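Local coordinates for protein HTPA Reductase (Selaginella moellendorffii, PDB 5U5N) that binds NAD and probably reduces 4-hydroxy-tetrahydrodipicolinate to tetrahydrodipicolinate with NADH or NADPH in lysine biosynthesis, at residues 76-81 against 249-254; 7-12 against 18-23. One frame throughout, in Å; residues are numbered along the deposited sequence. Where two conformers were deposited one is given.

Interaction 1 of 2, residues 76-81 against 249-254; sequences IVVDYT and DAVLFL. With NAD (nicotinamide-adenine-dinucleotide), chain C.
The nucleotide-binding domain packs a late helix on its parallel sheet here: Ile76 and Val78 of strand 76-79 meet Val251 and Leu254 of helix 241-259. The short axes pass 10.0 Å apart and run nearly antiparallel, at 151°. The contact is buried, and its side-chain contacts are apolar. Val78 holds CG2 beside its own backbone N, with CG1 anti to that N (chi1 174°). CG2 thereby meets CG2 of Val251 at 3.7 Å, and the two side chains cross at about a right angle. Ile76 divides its two branches. Its CG2 faces the methyl groups of Val251 and Leu254, whereas CD1 rests 3.9 Å from Val251 O. Val101 of the neighbouring strand 100-102 also touches Val251 and Leu254.

Past the strand the chain turns to the cofactor. The Tyr80 ring presents its edge to the nicotinamide ribose, with CD1 3.4 Å from NAD O4D, and its OH is hydrogen-bonded to Thr247. Thr81 brings CG2 to 3.3 Å from N3A of the adenine. Its OG1 donates to Asp79 OD1 at 2.7 Å, on the syn side and 16° out of the carboxylate plane. Thr104 binds the same oxygen, while Tyr93 and Asn89 hold OD2. An alanine in place of Thr81 lacks the methyl beside the adenine and the hydroxyl, and is likely to leave a gap next to N3A and Asp79 OD1 with one partner fewer. A parallel strand backed by a helix, with its C-terminal end running into the dinucleotide pocket, is typical of the Rossmann fold.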
loop_
_atom_site.group_PDB
_atom_site.type_symbol
_atom_site.label_atom_id
_atom_site.label_comp_id
_atom_site.label_asym_id
_atom_site.label_seq_id
_atom_site.Cartn_x
_atom_site.Cartn_y
_atom_site.Cartn_z
ATOM N N ILE A 76 -19.723 8.811 25.742
ATOM C CA ILE A 76 -18.828 9.466 24.820
ATOM C C ILE A 76 -19.712 10.145 23.826
ATOM O O ILE A 76 -20.628 9.528 23.314
ATOM C CB ILE A 76 -17.939 8.417 24.078
ATOM C CG1 ILE A 76 -16.923 7.849 25.053
ATOM C CG2 ILE A 76 -17.255 9.055 22.866
ATOM C CD1 ILE A 76 -16.135 6.668 24.545
ATOM N N VAL A 77 -19.412 11.384 23.521
ATOM C CA VAL A 77 -20.175 12.151 22.549
ATOM C C VAL A 77 -19.542 12.011 21.162
ATOM O O VAL A 77 -18.337 12.084 21.027
ATOM C CB VAL A 77 -20.236 13.628 22.935
ATOM C CG1 VAL A 77 -20.931 14.440 21.856
ATOM C CG2 VAL A 77 -20.935 13.809 24.282
ATOM N N VAL A 78 -20.382 11.800 20.155
ATOM C CA VAL A 78 -19.999 11.859 18.768
ATOM C C VAL A 78 -20.631 13.092 18.143
ATOM O O VAL A 78 -21.879 13.205 18.153
ATOM C CB VAL A 78 -20.521 10.625 18.046
ATOM C CG1 VAL A 78 -20.259 10.737 16.563
ATOM C CG2 VAL A 78 -19.829 9.372 18.602
ATOM N N ASP A 79 -19.791 14.017 17.647
ATOM C CA ASP A 79 -20.214 15.271 17.059
ATOM C C ASP A 79 -20.067 15.271 15.536
ATOM O O ASP A 79 -18.947 15.285 15.023
ATOM C CB ASP A 79 -19.422 16.425 17.674
ATOM C CG ASP A 79 -20.016 17.786 17.369
ATOM O OD1 ASP A 79 -19.903 18.220 16.219
ATOM O OD2 ASP A 79 -20.615 18.444 18.293
ATOM N N TYR A 80 -21.213 15.208 14.843
ATOM C CA TYR A 80 -21.355 15.540 13.437
ATOM C C TYR A 80 -22.448 16.605 13.309
ATOM O O TYR A 80 -23.643 16.294 13.114
ATOM C CB TYR A 80 -21.737 14.331 12.597
ATOM C CG TYR A 80 -20.595 13.401 12.317
ATOM C CD1 TYR A 80 -19.766 13.598 11.210
ATOM C CD2 TYR A 80 -20.355 12.298 13.133
ATOM C CE1 TYR A 80 -18.714 12.722 10.911
ATOM C CE2 TYR A 80 -19.303 11.410 12.850
ATOM C CZ TYR A 80 -18.485 11.628 11.740
ATOM O OH TYR A 80 -17.440 10.741 11.483
ATOM N N THR A 81 -22.002 17.850 13.406
ATOM C CA THR A 81 -22.832 19.018 13.336
ATOM C C THR A 81 -22.487 19.852 12.112
ATOM O O THR A 81 -22.746 19.435 11.018
ATOM C CB THR A 81 -22.762 19.810 14.671
ATOM O OG1 THR A 81 -21.388 20.137 14.975
ATOM C CG2 THR A 81 -23.335 18.989 15.796
ATOM N N ASP A 249 -15.601 2.438 15.345
ATOM C CA ASP A 249 -14.253 2.004 15.743
ATOM C C ASP A 249 -13.544 3.040 16.600
ATOM O O ASP A 249 -12.874 2.691 17.566
ATOM C CB ASP A 249 -13.407 1.708 14.525
ATOM C CG ASP A 249 -14.026 0.629 13.633
ATOM O OD1 ASP A 249 -14.751 -0.282 14.150
ATOM O OD2 ASP A 249 -13.760 0.700 12.394
ATOM N N ALA A 250 -13.699 4.309 16.243
ATOM C CA ALA A 250 -13.089 5.373 17.020
ATOM C C ALA A 250 -13.663 5.340 18.447
ATOM O O ALA A 250 -12.928 5.469 19.414
ATOM C CB ALA A 250 -13.312 6.744 16.345
ATOM N N VAL A 251 -14.964 5.124 18.573
ATOM C CA VAL A 251 -15.630 5.141 19.897
ATOM C C VAL A 251 -15.140 3.944 20.718
ATOM O O VAL A 251 -14.907 4.067 21.912
ATOM C CB VAL A 251 -17.159 5.110 19.756
ATOM C CG1 VAL A 251 -17.854 4.608 21.028
ATOM C CG2 VAL A 251 -17.680 6.484 19.390
ATOM N N LEU A 252 -14.992 2.804 20.060
ATOM C CA LEU A 252 -14.474 1.602 20.716
ATOM C C LEU A 252 -13.047 1.801 21.208
ATOM O O LEU A 252 -12.721 1.437 22.311
ATOM C CB LEU A 252 -14.521 0.415 19.773
ATOM C CG LEU A 252 -15.887 -0.153 19.420
ATOM C CD1 LEU A 252 -15.731 -1.282 18.435
ATOM C CD2 LEU A 252 -16.638 -0.618 20.663
ATOM N N PHE A 253 -12.205 2.403 20.371
ATOM C CA PHE A 253 -10.847 2.743 20.767
ATOM C C PHE A 253 -10.814 3.720 21.937
ATOM O O PHE A 253 -10.149 3.457 22.929
ATOM C CB PHE A 253 -10.072 3.267 19.559
ATOM C CG PHE A 253 -8.660 3.707 19.858
ATOM C CD1 PHE A 253 -7.603 2.805 19.868
ATOM C CD2 PHE A 253 -8.398 5.041 20.141
ATOM C CE1 PHE A 253 -6.315 3.227 20.128
ATOM C CE2 PHE A 253 -7.096 5.466 20.391
ATOM C CZ PHE A 253 -6.057 4.568 20.378
ATOM N N LEU A 254 -11.550 4.826 21.851
ATOM C CA LEU A 254 -11.522 5.851 22.923
ATOM C C LEU A 254 -12.056 5.280 24.248
ATOM O O LEU A 254 -11.528 5.535 25.318
ATOM C CB LEU A 254 -12.299 7.119 22.511
ATOM C CG LEU A 254 -12.050 8.375 23.349
ATOM C CD1 LEU A 254 -10.582 8.775 23.329
ATOM C CD2 LEU A 254 -12.927 9.544 22.881
HETATM P PA NAD C . -26.210 17.957 7.895
HETATM O O1A NAD C . -26.402 19.384 7.410
HETATM O O2A NAD C . -26.973 16.802 7.277
HETATM O O5B NAD C . -26.467 17.873 9.464
HETATM C C5B NAD C . -25.741 18.639 10.405
HETATM C C4B NAD C . -26.676 18.834 11.591
HETATM O O4B NAD C . -26.025 19.508 12.667
HETATM C C3B NAD C . -27.926 19.642 11.243
HETATM O O3B NAD C . -29.069 18.767 11.236
HETATM C C2B NAD C . -27.975 20.766 12.290
HETATM O O2B NAD C . -29.323 21.059 12.723
HETATM C C1B NAD C . -27.019 20.250 13.383
HETATM N N9A NAD C . -26.359 21.242 14.275
HETATM C C8A NAD C . -25.894 22.464 13.941
HETATM N N7A NAD C . -25.350 23.078 15.017
HETATM C C5A NAD C . -25.450 22.241 16.066
HETATM C C6A NAD C . -25.087 22.276 17.500
HETATM N N6A NAD C . -24.477 23.356 18.034
HETATM N N1A NAD C . -25.366 21.198 18.265
HETATM C C2A NAD C . -25.982 20.107 17.760
HETATM N N3A NAD C . -26.351 20.015 16.459
HETATM C C4A NAD C . -26.113 21.028 15.576
HETATM O O3 NAD C . -24.617 17.681 7.857
HETATM P PN NAD C . -23.956 16.235 7.536
HETATM O O1N NAD C . -24.265 15.962 6.081
HETATM O O2N NAD C . -24.379 15.239 8.599
HETATM O O5D NAD C . -22.407 16.595 7.808
HETATM C C5D NAD C . -22.016 17.052 9.099
HETATM C C4D NAD C . -20.544 17.436 9.173
HETATM O O4D NAD C . -19.747 16.247 9.124
HETATM C C3D NAD C . -20.071 18.342 8.027
HETATM O O3D NAD C . -19.187 19.372 8.504
HETATM C C2D NAD C . -19.331 17.395 7.102
HETATM O O2D NAD C . -18.261 18.014 6.385
HETATM C C1D NAD C . -18.766 16.379 8.084
HETATM N N1N NAD C . -18.378 15.074 7.508
HETATM C C2N NAD C . -17.205 14.569 7.932
HETATM C C3N NAD C . -16.721 13.343 7.483
HETATM C C7N NAD C . -15.386 12.814 7.973
HETATM O O7N NAD C . -14.766 12.047 7.255
HETATM N N7N NAD C . -14.866 13.174 9.159
HETATM C C4N NAD C . -17.495 12.638 6.560
HETATM C C5N NAD C . -18.708 13.165 6.122
HETATM C C6N NAD C . -19.135 14.398 6.614
#

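Interaction 2 of 2, residues 7-12 against 18-23; sequences VMVNDC and QAVAEA. With NAD (nicotinamide-adenine-dinucleotide), chain C.
Val9 on strand 7-10 meets Val20 and Ala21 on helix 15-27 through one methyl, CG2. This methyl lies 4.1 Å from Val20 CG1 and equally far from Ala21 CB. Val9 CG1 is anti to the backbone N (chi1 -179°), which leaves CG2 beside that N and facing the helix. Leu31 covers both Val9 and Ala21 from outside the pair.

Nearer the helix start the backbones come close, with Cys12 O 3.2 Å from Gln18 CA, and the polar link is made by a water. It donates to Cys12 O and also to Gln18 OE1, at 2.6 Å from the latter, and so bridges loop and helix. Gln18 reaches this water with an extended chain.

Asp11 points away from the helix and takes up the adenosine ribose. NAD O3B donates to its OD2 at 2.9 Å, and O2B adds a weak bond to the same oxygen. Thr37 is a further partner of OD2, and Thr13 binds OD1, so both carboxylate oxygens are held. A cis peptide bond precedes Asp11. Behind this shell, Ser35 is hydrogen-bonded to Val9 O and Cys12 N, tying the loop to strand 34-37. The first strand, the loop that meets the dinucleotide and the helix packed on the strand form the opening beta-alpha unit of a Rossmann fold.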
loop_
_atom_site.group_PDB
_atom_site.type_symbol
_atom_site.label_atom_id
_atom_site.label_comp_id
_atom_site.label_asym_id
_atom_site.label_seq_id
_atom_site.Cartn_x
_atom_site.Cartn_y
_atom_site.Cartn_z
ATOM N N VAL A 7 -22.959 5.894 23.635
ATOM C CA VAL A 7 -22.655 7.045 22.799
ATOM C C VAL A 7 -23.870 7.973 22.625
ATOM O O VAL A 7 -24.988 7.508 22.433
ATOM C CB VAL A 7 -22.102 6.687 21.395
ATOM C CG1 VAL A 7 -20.773 6.020 21.545
ATOM C CG2 VAL A 7 -23.024 5.799 20.583
ATOM N N MET A 8 -23.595 9.282 22.638
ATOM C CA MET A 8 -24.590 10.298 22.331
ATOM C C MET A 8 -24.157 10.870 21.017
ATOM O O MET A 8 -23.058 11.416 20.909
ATOM C CB MET A 8 -24.619 11.369 23.426
ATOM C CG MET A 8 -25.595 12.532 23.203
ATOM S SD MET A 8 -25.309 13.803 24.450
ATOM C CE MET A 8 -26.804 14.812 24.316
ATOM N N VAL A 9 -25.016 10.758 20.013
ATOM C CA VAL A 9 -24.729 11.313 18.689
ATOM C C VAL A 9 -25.458 12.628 18.510
ATOM O O VAL A 9 -26.677 12.633 18.454
ATOM C CB VAL A 9 -25.138 10.328 17.564
ATOM C CG1 VAL A 9 -24.821 10.900 16.211
ATOM C CG2 VAL A 9 -24.478 8.974 17.776
ATOM N N ASN A 10 -24.683 13.725 18.430
ATOM C CA ASN A 10 -25.151 15.065 18.085
ATOM C C ASN A 10 -24.662 15.372 16.686
ATOM O O ASN A 10 -23.449 15.502 16.495
ATOM C CB ASN A 10 -24.595 16.074 19.091
ATOM C CG ASN A 10 -24.921 15.681 20.517
ATOM O OD1 ASN A 10 -25.954 15.073 20.765
ATOM N ND2 ASN A 10 -24.086 16.043 21.452
ATOM N N ASP A 11 -25.518 15.460 15.668
ATOM C CA ASP A 11 -26.972 15.531 15.687
ATOM C C ASP A 11 -27.472 14.284 14.992
ATOM O O ASP A 11 -27.167 14.089 13.831
ATOM C CB ASP A 11 -27.352 16.790 14.875
ATOM C CG ASP A 11 -28.855 17.007 14.706
ATOM O OD1 ASP A 11 -29.702 16.220 15.190
ATOM O OD2 ASP A 11 -29.208 18.023 14.052
ATOM N N CYS A 12 -28.256 13.454 15.671
ATOM C CA CYS A 12 -28.754 12.240 15.024
ATOM C C CYS A 12 -29.759 12.493 13.881
ATOM O O CYS A 12 -30.090 11.544 13.165
ATOM C CB CYS A 12 -29.302 11.250 16.051
ATOM S SG CYS A 12 -30.888 11.719 16.732
ATOM N N GLN A 18 -27.159 10.743 11.662
ATOM C CA GLN A 18 -28.114 9.607 11.550
ATOM C C GLN A 18 -27.419 8.283 11.151
ATOM O O GLN A 18 -27.651 7.249 11.771
ATOM C CB GLN A 18 -29.187 9.921 10.508
ATOM C CG GLN A 18 -30.167 8.791 10.213
ATOM C CD GLN A 18 -31.430 9.252 9.532
ATOM O OE1 GLN A 18 -32.018 10.257 9.916
ATOM N NE2 GLN A 18 -31.862 8.504 8.501
ATOM N N ALA A 19 -26.597 8.325 10.096
ATOM C CA ALA A 19 -25.847 7.143 9.653
ATOM C C ALA A 19 -24.978 6.586 10.785
ATOM O O ALA A 19 -25.013 5.394 11.021
ATOM C CB ALA A 19 -25.032 7.456 8.417
ATOM N N VAL A 20 -24.289 7.451 11.541
ATOM C CA VAL A 20 -23.463 7.001 12.664
ATOM C C VAL A 20 -24.293 6.308 13.746
ATOM O O VAL A 20 -23.881 5.271 14.310
ATOM C CB VAL A 20 -22.676 8.166 13.300
ATOM C CG1 VAL A 20 -22.040 7.787 14.651
ATOM C CG2 VAL A 20 -21.593 8.644 12.342
ATOM N N ALA A 21 -25.443 6.899 14.049
ATOM C CA ALA A 21 -26.297 6.361 15.107
ATOM C C ALA A 21 -26.852 4.992 14.714
ATOM O O ALA A 21 -26.902 4.083 15.515
ATOM C CB ALA A 21 -27.437 7.331 15.433
ATOM N N GLU A 22 -27.281 4.876 13.472
ATOM C CA GLU A 22 -27.809 3.616 12.948
ATOM C C GLU A 22 -26.776 2.515 12.910
ATOM O O GLU A 22 -27.095 1.366 13.218
ATOM C CB GLU A 22 -28.399 3.818 11.564
ATOM C CG GLU A 22 -29.664 4.629 11.690
ATOM C CD GLU A 22 -30.617 4.416 10.563
ATOM O OE1 GLU A 22 -30.522 5.229 9.612
ATOM O OE2 GLU A 22 -31.419 3.435 10.632
ATOM N N ALA A 23 -25.555 2.888 12.553
ATOM C CA ALA A 23 -24.433 1.965 12.545
ATOM C C ALA A 23 -24.012 1.606 13.954
ATOM O O ALA A 23 -23.636 0.444 14.193
ATOM C CB ALA A 23 -23.270 2.559 11.787
HETATM P PA NAD C . -26.210 17.957 7.895
HETATM O O1A NAD C . -26.402 19.384 7.410
HETATM O O2A NAD C . -26.973 16.802 7.277
HETATM O O5B NAD C . -26.467 17.873 9.464
HETATM C C5B NAD C . -25.741 18.639 10.405
HETATM C C4B NAD C . -26.676 18.834 11.591
HETATM O O4B NAD C . -26.025 19.508 12.667
HETATM C C3B NAD C . -27.926 19.642 11.243
HETATM O O3B NAD C . -29.069 18.767 11.236
HETATM C C2B NAD C . -27.975 20.766 12.290
HETATM O O2B NAD C . -29.323 21.059 12.723
HETATM C C1B NAD C . -27.019 20.250 13.383
HETATM N N9A NAD C . -26.359 21.242 14.275
HETATM C C8A NAD C . -25.894 22.464 13.941
HETATM N N7A NAD C . -25.350 23.078 15.017
HETATM C C5A NAD C . -25.450 22.241 16.066
HETATM C C6A NAD C . -25.087 22.276 17.500
HETATM N N6A NAD C . -24.477 23.356 18.034
HETATM N N1A NAD C . -25.366 21.198 18.265
HETATM C C2A NAD C . -25.982 20.107 17.760
HETATM N N3A NAD C . -26.351 20.015 16.459
HETATM C C4A NAD C . -26.113 21.028 15.576
HETATM O O3 NAD C . -24.617 17.681 7.857
HETATM P PN NAD C . -23.956 16.235 7.536
HETATM O O1N NAD C . -24.265 15.962 6.081
HETATM O O2N NAD C . -24.379 15.239 8.599
HETATM O O5D NAD C . -22.407 16.595 7.808
HETATM C C5D NAD C . -22.016 17.052 9.099
HETATM C C4D NAD C . -20.544 17.436 9.173
HETATM O O4D NAD C . -19.747 16.247 9.124
HETATM C C3D NAD C . -20.071 18.342 8.027
HETATM O O3D NAD C . -19.187 19.372 8.504
HETATM C C2D NAD C . -19.331 17.395 7.102
HETATM O O2D NAD C . -18.261 18.014 6.385
HETATM C C1D NAD C . -18.766 16.379 8.084
HETATM N N1N NAD C . -18.378 15.074 7.508
HETATM C C2N NAD C . -17.205 14.569 7.932
HETATM C C3N NAD C . -16.721 13.343 7.483
HETATM C C7N NAD C . -15.386 12.814 7.973
HETATM O O7N NAD C . -14.766 12.047 7.255
HETATM N N7N NAD C . -14.866 13.174 9.159
HETATM C C4N NAD C . -17.495 12.638 6.560
HETATM C C5N NAD C . -18.708 13.165 6.122
HETATM C C6N NAD C . -19.135 14.398 6.614
HETATM O O HOH W 1 -32.686 10.626 12.403
#

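Interactions 1 and 2 have centres 9 Å apart and share one parallel sheet, in which strands 7-10 and 76-79 are neighbours. Val78 N lies 2.8 Å from Met8 O, and Tyr80 N the same distance from Asn10 O, both probable hydrogen bonds. The two helices meet the same apolar layer: Val251 touches Val7 as well as strand 76-79, and Val20 of helix 15-27 touches Val78 and Tyr80. Beyond the strands the two loops come together at NAD. Interaction 2 supplies the ribose-binding carboxylate, and interaction 1 the residues along the adenine and the nicotinamide ribose. Lys15, Val16, Gly103, Thr105 and Met129 add further hydrogen bonds to the cofactor.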